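Local coordinates for protein transcription termination factor FttA (Pyrococcus horikoshii, PDB 3AF6) that probably terminates archaeal transcription by cutting nascent RNA with a zinc-dependent nuclease of the metallo-beta-lactamase and beta-CASP type, at residues 209-214 with 331-336; 264-269 with 314-319; 278-283 with 318-323; 293-298 with 306-311. All coordinates share one frame; numbering follows the deposited sequence.

Contact 1 of 4, residues 209-214 with 331-336; sequences TDESFV and ISPDIR
Two hairpin ends, one from each sheet of the metallo-beta-lactamase sandwich, are pinned together where D334 reaches across to T209 and S212. The turn between strands 204-209 and 213-216 supplies the two hydroxyls, and the type I beta turn S332 to I335, between strands 329-332 and 335-341, supplies the carboxylate; a classic beta bulge sets I331 and S332 together opposite I335.

The polar part is a carboxylate shared between two donors. T209 OG1 gives its proton to D334 OD2 at 2.8 Å, tip to tip and on the syn lone pair. S212 OG donates to D334 OD1 at 2.7 Å, also from the syn side but 30° out of the carboxylate plane. D334 OD2 has a further partner in S186. T209 OG1 is itself gripped as an acceptor: the backbone N of E211 reaches it at 3.0 Å in an ST turn, and the N of S212 at 2.7 Å in an ST motif, which leaves its proton for D334. E211 lays its CB beside the same carboxylate, while its acid end turns off to a salt bridge with R180.

The apolar part lies deeper between the sheets, where L353 of the next strand also touches V214 and I335. I331 brings its CD1 crosswise to V214 CG1, 4.2 Å away. I335 keeps CG1 anti to the carbonyl carbon (chi1 -66°) and its chain extended, a shape that carries CD1 end-on to V214 CG1 at 3.7 Å.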
# COMPACT_ATOMS: atom_id res chain seq x y z
N THR A 209 -6.69 -24.08 -2.38
CA THR A 209 -6.61 -25.28 -1.54
C THR A 209 -8.01 -25.87 -1.70
O THR A 209 -8.90 -25.21 -2.23
CB THR A 209 -6.37 -24.99 -0.05
OG1 THR A 209 -7.54 -24.40 0.52
CG2 THR A 209 -5.16 -24.08 0.14
N ASP A 210 -8.22 -27.10 -1.26
CA ASP A 210 -9.54 -27.70 -1.35
C ASP A 210 -10.51 -27.01 -0.40
O ASP A 210 -11.71 -27.28 -0.42
CB ASP A 210 -9.49 -29.20 -1.03
CG ASP A 210 -8.83 -29.50 0.32
OD1 ASP A 210 -9.26 -30.46 0.98
OD2 ASP A 210 -7.88 -28.79 0.72
N GLU A 211 -10.00 -26.11 0.42
CA GLU A 211 -10.86 -25.44 1.38
C GLU A 211 -10.99 -23.94 1.17
O GLU A 211 -11.98 -23.35 1.59
CB GLU A 211 -10.35 -25.68 2.81
CG GLU A 211 -11.24 -25.13 3.92
CD GLU A 211 -12.68 -25.65 3.85
OE1 GLU A 211 -12.88 -26.77 3.33
OE2 GLU A 211 -13.60 -24.95 4.33
N SER A 212 -10.02 -23.33 0.50
CA SER A 212 -10.08 -21.88 0.37
C SER A 212 -9.52 -21.27 -0.89
O SER A 212 -8.89 -21.93 -1.71
CB SER A 212 -9.36 -21.25 1.56
OG SER A 212 -9.73 -21.86 2.78
N PHE A 213 -9.73 -19.96 -0.99
CA PHE A 213 -9.25 -19.18 -2.11
C PHE A 213 -8.92 -17.77 -1.64
O PHE A 213 -9.71 -17.12 -0.94
CB PHE A 213 -10.32 -19.11 -3.20
CG PHE A 213 -10.56 -20.41 -3.89
CD1 PHE A 213 -9.59 -20.95 -4.74
CD2 PHE A 213 -11.75 -21.11 -3.71
CE1 PHE A 213 -9.81 -22.16 -5.41
CE2 PHE A 213 -11.99 -22.31 -4.37
CZ PHE A 213 -11.01 -22.84 -5.22
N VAL A 214 -7.73 -17.31 -2.02
CA VAL A 214 -7.31 -15.97 -1.68
C VAL A 214 -6.63 -15.37 -2.91
O VAL A 214 -5.92 -16.06 -3.66
CB VAL A 214 -6.31 -15.93 -0.49
CG1 VAL A 214 -6.95 -16.51 0.75
CG2 VAL A 214 -5.05 -16.67 -0.85
N ILE A 331 -7.16 -16.02 8.30
CA ILE A 331 -8.07 -15.41 7.35
C ILE A 331 -8.97 -16.45 6.68
O ILE A 331 -9.84 -16.11 5.88
CB ILE A 331 -7.33 -14.59 6.27
CG1 ILE A 331 -6.40 -15.49 5.45
CG2 ILE A 331 -6.55 -13.47 6.94
CD1 ILE A 331 -5.73 -14.72 4.31
N SER A 332 -8.76 -17.72 7.04
CA SER A 332 -9.55 -18.82 6.50
C SER A 332 -9.23 -20.06 7.33
O SER A 332 -8.24 -20.10 8.04
CB SER A 332 -9.19 -19.09 5.03
OG SER A 332 -8.31 -20.20 4.91
N PRO A 333 -10.08 -21.11 7.24
CA PRO A 333 -9.83 -22.32 8.02
C PRO A 333 -8.44 -22.92 7.85
O PRO A 333 -7.93 -23.56 8.76
CB PRO A 333 -10.93 -23.26 7.53
CG PRO A 333 -12.05 -22.32 7.25
CD PRO A 333 -11.36 -21.20 6.51
N ASP A 334 -7.81 -22.72 6.69
CA ASP A 334 -6.48 -23.29 6.48
C ASP A 334 -5.40 -22.34 5.98
O ASP A 334 -4.39 -22.78 5.45
CB ASP A 334 -6.59 -24.49 5.52
CG ASP A 334 -6.98 -24.09 4.11
OD1 ASP A 334 -7.52 -22.98 3.93
OD2 ASP A 334 -6.76 -24.90 3.19
N ILE A 335 -5.60 -21.04 6.16
CA ILE A 335 -4.62 -20.05 5.73
C ILE A 335 -4.41 -18.98 6.77
O ILE A 335 -5.36 -18.36 7.22
CB ILE A 335 -5.04 -19.34 4.42
CG1 ILE A 335 -5.08 -20.33 3.25
CG2 ILE A 335 -4.08 -18.20 4.11
CD1 ILE A 335 -5.49 -19.71 1.94
N ARG A 336 -3.15 -18.76 7.16
CA ARG A 336 -2.83 -17.73 8.14
C ARG A 336 -1.92 -16.69 7.51
O ARG A 336 -0.88 -17.01 6.93
CB ARG A 336 -2.15 -18.35 9.36
CG ARG A 336 -2.98 -18.26 10.62
CD ARG A 336 -2.10 -18.50 11.81
NE ARG A 336 -1.69 -19.90 11.89
CZ ARG A 336 -2.50 -20.89 12.22
NH1 ARG A 336 -3.77 -20.63 12.51
NH2 ARG A 336 -2.05 -22.14 12.26

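Contact 2 of 4, residues 264-269 with 314-319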
# COMPACT_ATOMS: atom_id res chain seq x y z
N MET A 264 -7.33 -2.77 -10.18
CA MET A 264 -8.61 -3.33 -10.59
C MET A 264 -9.50 -3.71 -9.41
O MET A 264 -10.65 -4.09 -9.59
CB MET A 264 -8.40 -4.58 -11.46
CG MET A 264 -8.02 -4.29 -12.90
SD MET A 264 -9.37 -3.47 -13.77
CE MET A 264 -10.56 -4.79 -13.80
N LEU A 265 -8.96 -3.60 -8.21
CA LEU A 265 -9.72 -3.96 -7.02
C LEU A 265 -11.13 -3.36 -6.94
O LEU A 265 -12.10 -4.08 -6.72
CB LEU A 265 -8.90 -3.62 -5.77
CG LEU A 265 -9.43 -4.04 -4.40
CD1 LEU A 265 -9.85 -5.51 -4.37
CD2 LEU A 265 -8.32 -3.79 -3.40
N PRO A 266 -11.27 -2.04 -7.14
CA PRO A 266 -12.63 -1.50 -7.06
C PRO A 266 -13.57 -1.95 -8.20
O PRO A 266 -14.79 -1.99 -8.04
CB PRO A 266 -12.40 0.01 -7.00
CG PRO A 266 -11.12 0.19 -7.71
CD PRO A 266 -10.28 -0.96 -7.27
N TYR A 267 -12.99 -2.31 -9.34
CA TYR A 267 -13.76 -2.79 -10.48
C TYR A 267 -14.63 -3.96 -10.03
O TYR A 267 -15.75 -4.15 -10.51
CB TYR A 267 -12.81 -3.30 -11.56
CG TYR A 267 -13.47 -3.72 -12.85
CD1 TYR A 267 -13.73 -2.78 -13.85
CD2 TYR A 267 -13.79 -5.05 -13.10
CE1 TYR A 267 -14.27 -3.16 -15.07
CE2 TYR A 267 -14.34 -5.44 -14.32
CZ TYR A 267 -14.57 -4.49 -15.30
OH TYR A 267 -15.11 -4.85 -16.51
N LEU A 268 -14.10 -4.72 -9.09
CA LEU A 268 -14.77 -5.89 -8.55
C LEU A 268 -16.10 -5.58 -7.90
O LEU A 268 -17.04 -6.38 -7.99
CB LEU A 268 -13.85 -6.59 -7.55
CG LEU A 268 -13.33 -7.99 -7.90
CD1 LEU A 268 -13.23 -8.20 -9.41
CD2 LEU A 268 -11.97 -8.17 -7.21
N PHE A 269 -16.19 -4.43 -7.24
CA PHE A 269 -17.41 -4.02 -6.56
C PHE A 269 -18.39 -3.38 -7.54
O PHE A 269 -19.60 -3.53 -7.41
CB PHE A 269 -17.06 -3.05 -5.42
CG PHE A 269 -16.31 -3.69 -4.28
CD1 PHE A 269 -16.97 -4.50 -3.37
CD2 PHE A 269 -14.95 -3.50 -4.13
CE1 PHE A 269 -16.28 -5.11 -2.31
CE2 PHE A 269 -14.24 -4.11 -3.08
CZ PHE A 269 -14.92 -4.92 -2.17
N LYS A 314 -15.30 3.64 -2.42
CA LYS A 314 -15.90 3.75 -1.09
C LYS A 314 -16.13 2.34 -0.58
O LYS A 314 -16.04 2.08 0.62
CB LYS A 314 -17.23 4.50 -1.17
CG LYS A 314 -17.94 4.72 0.18
CD LYS A 314 -19.44 4.98 -0.06
CE LYS A 314 -20.16 5.52 1.17
NZ LYS A 314 -19.88 6.97 1.42
N GLU A 315 -16.44 1.42 -1.49
CA GLU A 315 -16.66 0.03 -1.13
C GLU A 315 -15.35 -0.64 -0.70
O GLU A 315 -15.33 -1.41 0.26
CB GLU A 315 -17.29 -0.73 -2.31
CG GLU A 315 -18.76 -0.45 -2.49
CD GLU A 315 -19.56 -0.76 -1.24
OE1 GLU A 315 -19.39 -1.88 -0.71
OE2 GLU A 315 -20.34 0.10 -0.77
N VAL A 316 -14.27 -0.34 -1.41
CA VAL A 316 -12.96 -0.89 -1.09
C VAL A 316 -12.68 -0.58 0.36
O VAL A 316 -12.32 -1.46 1.16
CB VAL A 316 -11.85 -0.24 -1.95
CG1 VAL A 316 -10.47 -0.60 -1.41
CG2 VAL A 316 -11.99 -0.69 -3.39
N ILE A 317 -12.85 0.69 0.71
CA ILE A 317 -12.62 1.15 2.07
C ILE A 317 -13.47 0.36 3.06
O ILE A 317 -12.95 -0.18 4.04
CB ILE A 317 -12.97 2.64 2.21
CG1 ILE A 317 -11.96 3.48 1.42
CG2 ILE A 317 -12.98 3.05 3.67
CD1 ILE A 317 -12.34 4.93 1.33
N LYS A 318 -14.76 0.29 2.78
CA LYS A 318 -15.68 -0.41 3.66
C LYS A 318 -15.39 -1.89 3.82
O LYS A 318 -15.85 -2.51 4.77
CB LYS A 318 -17.11 -0.18 3.17
CG LYS A 318 -17.58 1.27 3.34
CD LYS A 318 -18.90 1.54 2.65
CE LYS A 318 -20.01 0.68 3.22
NZ LYS A 318 -21.30 0.88 2.50
N HIS A 319 -14.62 -2.46 2.90
CA HIS A 319 -14.29 -3.89 2.95
C HIS A 319 -12.85 -4.20 3.39
O HIS A 319 -12.50 -5.36 3.60
CB HIS A 319 -14.51 -4.54 1.58
CG HIS A 319 -15.95 -4.85 1.28
ND1 HIS A 319 -16.86 -3.88 0.92
CD2 HIS A 319 -16.62 -6.02 1.28
CE1 HIS A 319 -18.03 -4.45 0.71
NE2 HIS A 319 -17.92 -5.74 0.92
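P266 and V316 bring their CA atoms within 6.0 Å, and F269 and E315 follow at 6.8 Å, so the stretch leading into and along the short helix 267-270 sits close against the last turns of helix 310-319. Both pieces belong to the metallo-beta-lactamase domain, with L265 about 9 Å from the zinc ligand H261, side chain to side chain. F269 does most of the touching. Its CG is anti to the carbonyl carbon (chi1 -68°), which sends the ring across to the other helix. E315 CB lies over one face in a CH-pi contact, 4.0 Å from the ring centroid of F269. At the far end of the ring F269 CE1 hangs 3.4 Å above the middle of the H319 imidazole; the two planes are inclined at 45°, an oblique pairing. On the flank, V316 CG2 meets P266 CB at 3.7 Å and also touches the F269 ring. H319 ND1 donates to E315 O at 3.0 Å, with the oxygen near the imidazole plane, and F170 of helix 164-178 also meets the H319 ring. No hydrogen bond joins the two segments, so the hold is largely van der Waals and CH-pi; the ND1 bond to E315 O helps set the imidazole that F269 meets.

Contact 3 of 4, residues 278-283 with 318-323; sequences IYTTPP and KHTITL
I278 bonds to the second segment through both its backbone N and its O: the O takes the N-H of I321 at 2.7 Å, and the N gives to H319 O at 3.0 Å. Two residues on, L323 N donates to T280 O over 2.9 Å. Strand 278-280 and the weakly bonded strand 320-322 thus run parallel, their axes 4.6 Å apart at the closest and turned by 30°. The bonding begins on H319, the last residue of helix 310-319, and T320 OG1 bonds back to V316 O.

On one face Y279 and I321 lie side by side, Y279 CG and I321 CG1 both anti to the carbonyl carbon (chi1 -61° and -66°), and Y279 CE2 touches I321 CG2 at 3.6 Å; helix 164-178 packs on this pair. The other face has T280 CG2 against T320 CG2 at 3.7 Å. Beyond the strand, P282 sets its CG on T322 CB at 3.6 Å, while T281 caps the start of helix 282-301. This is a beta-alpha-beta crossover, with helices 282-301 and 310-319 in the connection, adding the outermost strand 320-322 to one sheet of the metallo-beta-lactamase sandwich; T280 lies about 7 Å from the zinc ligand H256, side chain to side chain.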
# COMPACT_ATOMS: atom_id res chain seq x y z
N ILE A 278 -10.59 -7.37 2.40
CA ILE A 278 -9.36 -7.02 1.69
C ILE A 278 -8.34 -6.70 2.78
O ILE A 278 -8.52 -5.73 3.51
CB ILE A 278 -9.50 -5.77 0.84
CG1 ILE A 278 -10.63 -5.91 -0.18
CG2 ILE A 278 -8.18 -5.50 0.13
CD1 ILE A 278 -10.91 -4.63 -0.95
N TYR A 279 -7.28 -7.49 2.89
CA TYR A 279 -6.27 -7.24 3.90
C TYR A 279 -5.08 -6.49 3.33
O TYR A 279 -4.61 -6.79 2.24
CB TYR A 279 -5.78 -8.55 4.50
CG TYR A 279 -6.86 -9.33 5.19
CD1 TYR A 279 -7.57 -10.33 4.51
CD2 TYR A 279 -7.23 -9.03 6.50
CE1 TYR A 279 -8.62 -11.01 5.13
CE2 TYR A 279 -8.27 -9.70 7.12
CZ TYR A 279 -8.96 -10.68 6.44
OH TYR A 279 -10.00 -11.32 7.07
N THR A 280 -4.59 -5.50 4.09
CA THR A 280 -3.45 -4.71 3.66
C THR A 280 -2.93 -3.84 4.83
O THR A 280 -3.61 -3.73 5.86
CB THR A 280 -3.85 -3.83 2.45
OG1 THR A 280 -2.68 -3.29 1.84
CG2 THR A 280 -4.75 -2.69 2.89
N THR A 281 -1.74 -3.25 4.70
CA THR A 281 -1.23 -2.39 5.78
C THR A 281 -2.01 -1.09 5.70
O THR A 281 -2.42 -0.68 4.63
CB THR A 281 0.29 -2.08 5.66
OG1 THR A 281 0.55 -1.31 4.48
CG2 THR A 281 1.10 -3.36 5.61
N PRO A 282 -2.23 -0.42 6.85
CA PRO A 282 -2.98 0.85 6.85
C PRO A 282 -2.52 1.84 5.79
O PRO A 282 -3.34 2.37 5.04
CB PRO A 282 -2.78 1.36 8.28
CG PRO A 282 -2.68 0.08 9.08
CD PRO A 282 -1.76 -0.76 8.21
N PRO A 283 -1.20 2.10 5.71
CA PRO A 283 -0.71 3.04 4.70
C PRO A 283 -1.11 2.64 3.27
O PRO A 283 -1.37 3.49 2.42
CB PRO A 283 0.80 3.01 4.91
CG PRO A 283 0.93 2.74 6.36
CD PRO A 283 -0.11 1.66 6.59
N LYS A 318 -14.76 0.29 2.78
CA LYS A 318 -15.68 -0.41 3.66
C LYS A 318 -15.39 -1.89 3.82
O LYS A 318 -15.85 -2.51 4.77
CB LYS A 318 -17.11 -0.18 3.17
CG LYS A 318 -17.58 1.27 3.34
CD LYS A 318 -18.90 1.54 2.65
CE LYS A 318 -20.01 0.68 3.22
NZ LYS A 318 -21.30 0.88 2.50
N HIS A 319 -14.62 -2.46 2.90
CA HIS A 319 -14.29 -3.89 2.95
C HIS A 319 -12.85 -4.20 3.39
O HIS A 319 -12.50 -5.36 3.60
CB HIS A 319 -14.51 -4.54 1.58
CG HIS A 319 -15.95 -4.85 1.28
ND1 HIS A 319 -16.86 -3.88 0.92
CD2 HIS A 319 -16.62 -6.02 1.28
CE1 HIS A 319 -18.03 -4.45 0.71
NE2 HIS A 319 -17.92 -5.74 0.92
N THR A 320 -12.03 -3.17 3.53
CA THR A 320 -10.64 -3.36 3.93
C THR A 320 -10.41 -3.59 5.42
O THR A 320 -10.93 -2.86 6.26
CB THR A 320 -9.81 -2.15 3.51
OG1 THR A 320 -10.04 -1.90 2.12
CG2 THR A 320 -8.32 -2.39 3.77
N ILE A 321 -9.63 -4.60 5.75
CA ILE A 321 -9.30 -4.88 7.14
C ILE A 321 -7.79 -4.73 7.23
O ILE A 321 -7.05 -5.59 6.76
CB ILE A 321 -9.73 -6.31 7.53
CG1 ILE A 321 -11.25 -6.42 7.50
CG2 ILE A 321 -9.19 -6.67 8.92
CD1 ILE A 321 -11.78 -7.79 7.93
N THR A 322 -7.33 -3.63 7.82
CA THR A 322 -5.89 -3.38 7.93
C THR A 322 -5.16 -4.28 8.91
O THR A 322 -5.73 -4.80 9.87
CB THR A 322 -5.61 -1.92 8.30
OG1 THR A 322 -6.06 -1.67 9.63
CG2 THR A 322 -6.31 -0.98 7.32
N LEU A 323 -3.87 -4.43 8.66
CA LEU A 323 -3.01 -5.28 9.47
C LEU A 323 -1.63 -4.65 9.44
O LEU A 323 -1.16 -4.25 8.37
CB LEU A 323 -2.95 -6.66 8.82
CG LEU A 323 -3.19 -7.92 9.64
CD1 LEU A 323 -4.57 -7.87 10.29
CD2 LEU A 323 -3.08 -9.14 8.72

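Contact 4 of 4, residues 293-298 with 306-311; sequences KDFIEI and PLYRPR
I296 faces P306, Y308 and P310 together, and its conformation explains how one side chain reaches all three. CG1 stands between the backbone N and the carbonyl carbon (chi1 50°), with the chain then extended, and this carries CD1 along to P310 CD at 3.7 Å. The other branch, CG2, meets Y308 CD2 at 3.6 Å, the two side chains crossing at about a right angle. CB itself rests on P306 CB, 4.0 Å away.

One residue earlier on the helix, F295 holds CG anti to the backbone N (chi1 176°). This puts the edge of its ring toward two residues of the loop. L307 CD1 touches F295 CE2 at 3.6 Å, and Y308 OH lies in the plane of the phenyl ring beside CD2. The tyrosine hydroxyl is held there by a hydrogen bond to G263 O.

The loop has its own supports: L307 N bonds to Q299 OE1, which ties the bend to helix 282-301, and at the N-cap of helix 310-319 the backbone N of R309 bonds to D312 OD2. The R309 guanidinium lays one face on P306 CG, and its side chain touches Q300.

No hydrogen bond crosses between 293-298 and 306-311. The two segments meet through hydrocarbon and aromatic contacts, while the tyrosine hydroxyl among them spends its polarity on G263, close in sequence to the zinc ligands D260 and H261.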
# COMPACT_ATOMS: atom_id res chain seq x y z
N LYS A 293 -8.63 7.17 -6.88
CA LYS A 293 -9.43 8.35 -7.18
C LYS A 293 -8.66 9.14 -8.21
O LYS A 293 -9.23 9.66 -9.17
CB LYS A 293 -9.66 9.19 -5.92
CG LYS A 293 -10.86 8.72 -5.08
CD LYS A 293 -11.07 9.57 -3.83
CE LYS A 293 -12.56 9.67 -3.41
NZ LYS A 293 -13.20 8.36 -3.05
N ASP A 294 -7.36 9.21 -8.02
CA ASP A 294 -6.50 9.93 -8.94
C ASP A 294 -6.63 9.31 -10.33
O ASP A 294 -6.65 10.02 -11.34
CB ASP A 294 -5.05 9.84 -8.44
CG ASP A 294 -4.08 10.65 -9.27
OD1 ASP A 294 -2.86 10.36 -9.21
OD2 ASP A 294 -4.53 11.58 -9.98
N PHE A 295 -6.74 7.98 -10.38
CA PHE A 295 -6.85 7.23 -11.63
C PHE A 295 -8.13 7.48 -12.43
O PHE A 295 -8.07 7.75 -13.63
CB PHE A 295 -6.71 5.74 -11.33
CG PHE A 295 -6.92 4.85 -12.53
CD1 PHE A 295 -6.36 5.17 -13.76
CD2 PHE A 295 -7.65 3.66 -12.41
CE1 PHE A 295 -6.53 4.33 -14.85
CE2 PHE A 295 -7.82 2.82 -13.50
CZ PHE A 295 -7.25 3.15 -14.72
N ILE A 296 -9.29 7.40 -11.77
CA ILE A 296 -10.53 7.64 -12.50
C ILE A 296 -10.65 9.10 -12.92
O ILE A 296 -11.18 9.40 -14.00
CB ILE A 296 -11.77 7.18 -11.69
CG1 ILE A 296 -11.73 7.74 -10.27
CG2 ILE A 296 -11.83 5.66 -11.66
CD1 ILE A 296 -12.85 7.19 -9.38
N GLU A 297 -10.12 10.00 -12.10
CA GLU A 297 -10.17 11.42 -12.45
C GLU A 297 -9.28 11.74 -13.65
O GLU A 297 -9.66 12.53 -14.52
CB GLU A 297 -9.76 12.27 -11.25
CG GLU A 297 -10.88 12.46 -10.24
CD GLU A 297 -10.41 13.17 -8.98
OE1 GLU A 297 -9.62 14.13 -9.09
OE2 GLU A 297 -10.86 12.77 -7.88
N ILE A 298 -8.09 11.14 -13.73
CA ILE A 298 -7.23 11.42 -14.87
C ILE A 298 -7.91 10.93 -16.16
O ILE A 298 -7.83 11.59 -17.21
CB ILE A 298 -5.84 10.73 -14.71
CG1 ILE A 298 -5.18 11.21 -13.41
CG2 ILE A 298 -4.95 11.07 -15.88
CD1 ILE A 298 -5.27 12.71 -13.19
N PRO A 306 -14.52 6.30 -17.18
CA PRO A 306 -13.70 5.70 -16.12
C PRO A 306 -14.00 4.22 -15.86
O PRO A 306 -15.12 3.77 -16.08
CB PRO A 306 -14.02 6.60 -14.92
CG PRO A 306 -15.46 6.97 -15.17
CD PRO A 306 -15.47 7.29 -16.64
N LEU A 307 -12.99 3.48 -15.40
CA LEU A 307 -13.16 2.06 -15.11
C LEU A 307 -14.11 1.84 -13.95
O LEU A 307 -14.72 0.79 -13.84
CB LEU A 307 -11.82 1.40 -14.77
CG LEU A 307 -10.93 0.92 -15.92
CD1 LEU A 307 -9.65 0.33 -15.32
CD2 LEU A 307 -11.65 -0.14 -16.75
N TYR A 308 -14.20 2.82 -13.07
CA TYR A 308 -15.10 2.72 -11.94
C TYR A 308 -15.29 4.09 -11.34
O TYR A 308 -14.78 5.07 -11.87
CB TYR A 308 -14.58 1.73 -10.88
CG TYR A 308 -13.09 1.77 -10.64
CD1 TYR A 308 -12.25 0.92 -11.34
CD2 TYR A 308 -12.53 2.68 -9.74
CE1 TYR A 308 -10.89 0.95 -11.15
CE2 TYR A 308 -11.15 2.72 -9.53
CZ TYR A 308 -10.34 1.85 -10.25
OH TYR A 308 -8.98 1.84 -10.07
N ARG A 309 -16.03 4.16 -10.24
CA ARG A 309 -16.35 5.43 -9.60
C ARG A 309 -16.06 5.45 -8.11
O ARG A 309 -15.75 4.42 -7.50
CB ARG A 309 -17.84 5.73 -9.79
CG ARG A 309 -18.36 5.49 -11.20
CD ARG A 309 -17.99 6.63 -12.11
NE ARG A 309 -18.43 6.36 -13.47
CZ ARG A 309 -18.73 7.31 -14.34
NH1 ARG A 309 -18.64 8.59 -13.98
NH2 ARG A 309 -19.13 6.99 -15.57
N PRO A 310 -16.16 6.64 -7.50
CA PRO A 310 -15.94 6.87 -6.07
C PRO A 310 -16.74 5.93 -5.17
O PRO A 310 -16.24 5.50 -4.14
CB PRO A 310 -16.37 8.32 -5.90
CG PRO A 310 -15.88 8.94 -7.17
CD PRO A 310 -16.26 7.93 -8.22
N ARG A 311 -17.97 5.61 -5.54
CA ARG A 311 -18.77 4.71 -4.70
C ARG A 311 -18.12 3.33 -4.62
O ARG A 311 -18.23 2.63 -3.61
CB ARG A 311 -20.21 4.59 -5.22
CG ARG A 311 -20.31 4.27 -6.70
CD ARG A 311 -21.74 4.37 -7.21
NE ARG A 311 -22.56 3.23 -6.80
CZ ARG A 311 -23.84 3.06 -7.16
NH1 ARG A 311 -24.43 3.95 -7.95
NH2 ARG A 311 -24.51 1.99 -6.73

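How the contacts relate
All four contacts belong to the metallo-beta-lactamase part of the chain. Along the sequence contact 1 encloses the rest; within it, contacts 2 and 3 both close on the end of helix 310-319, sharing K318 and H319, and contact 4 is the innermost, at the bend between helices 282-301 and 310-319. Contact 2 lies between contacts 3 and 4, its centre about 11 Å from each of theirs: L265 and F269 reach I278, and P266 packs on Y308. Contacts 1 and 4 are farthest apart, about 32 Å between centres. Contact 3 touches contact 1, where I331 meets Y279, as well as contact 2, and so links the sandwich's hairpins with the helices near the zinc site.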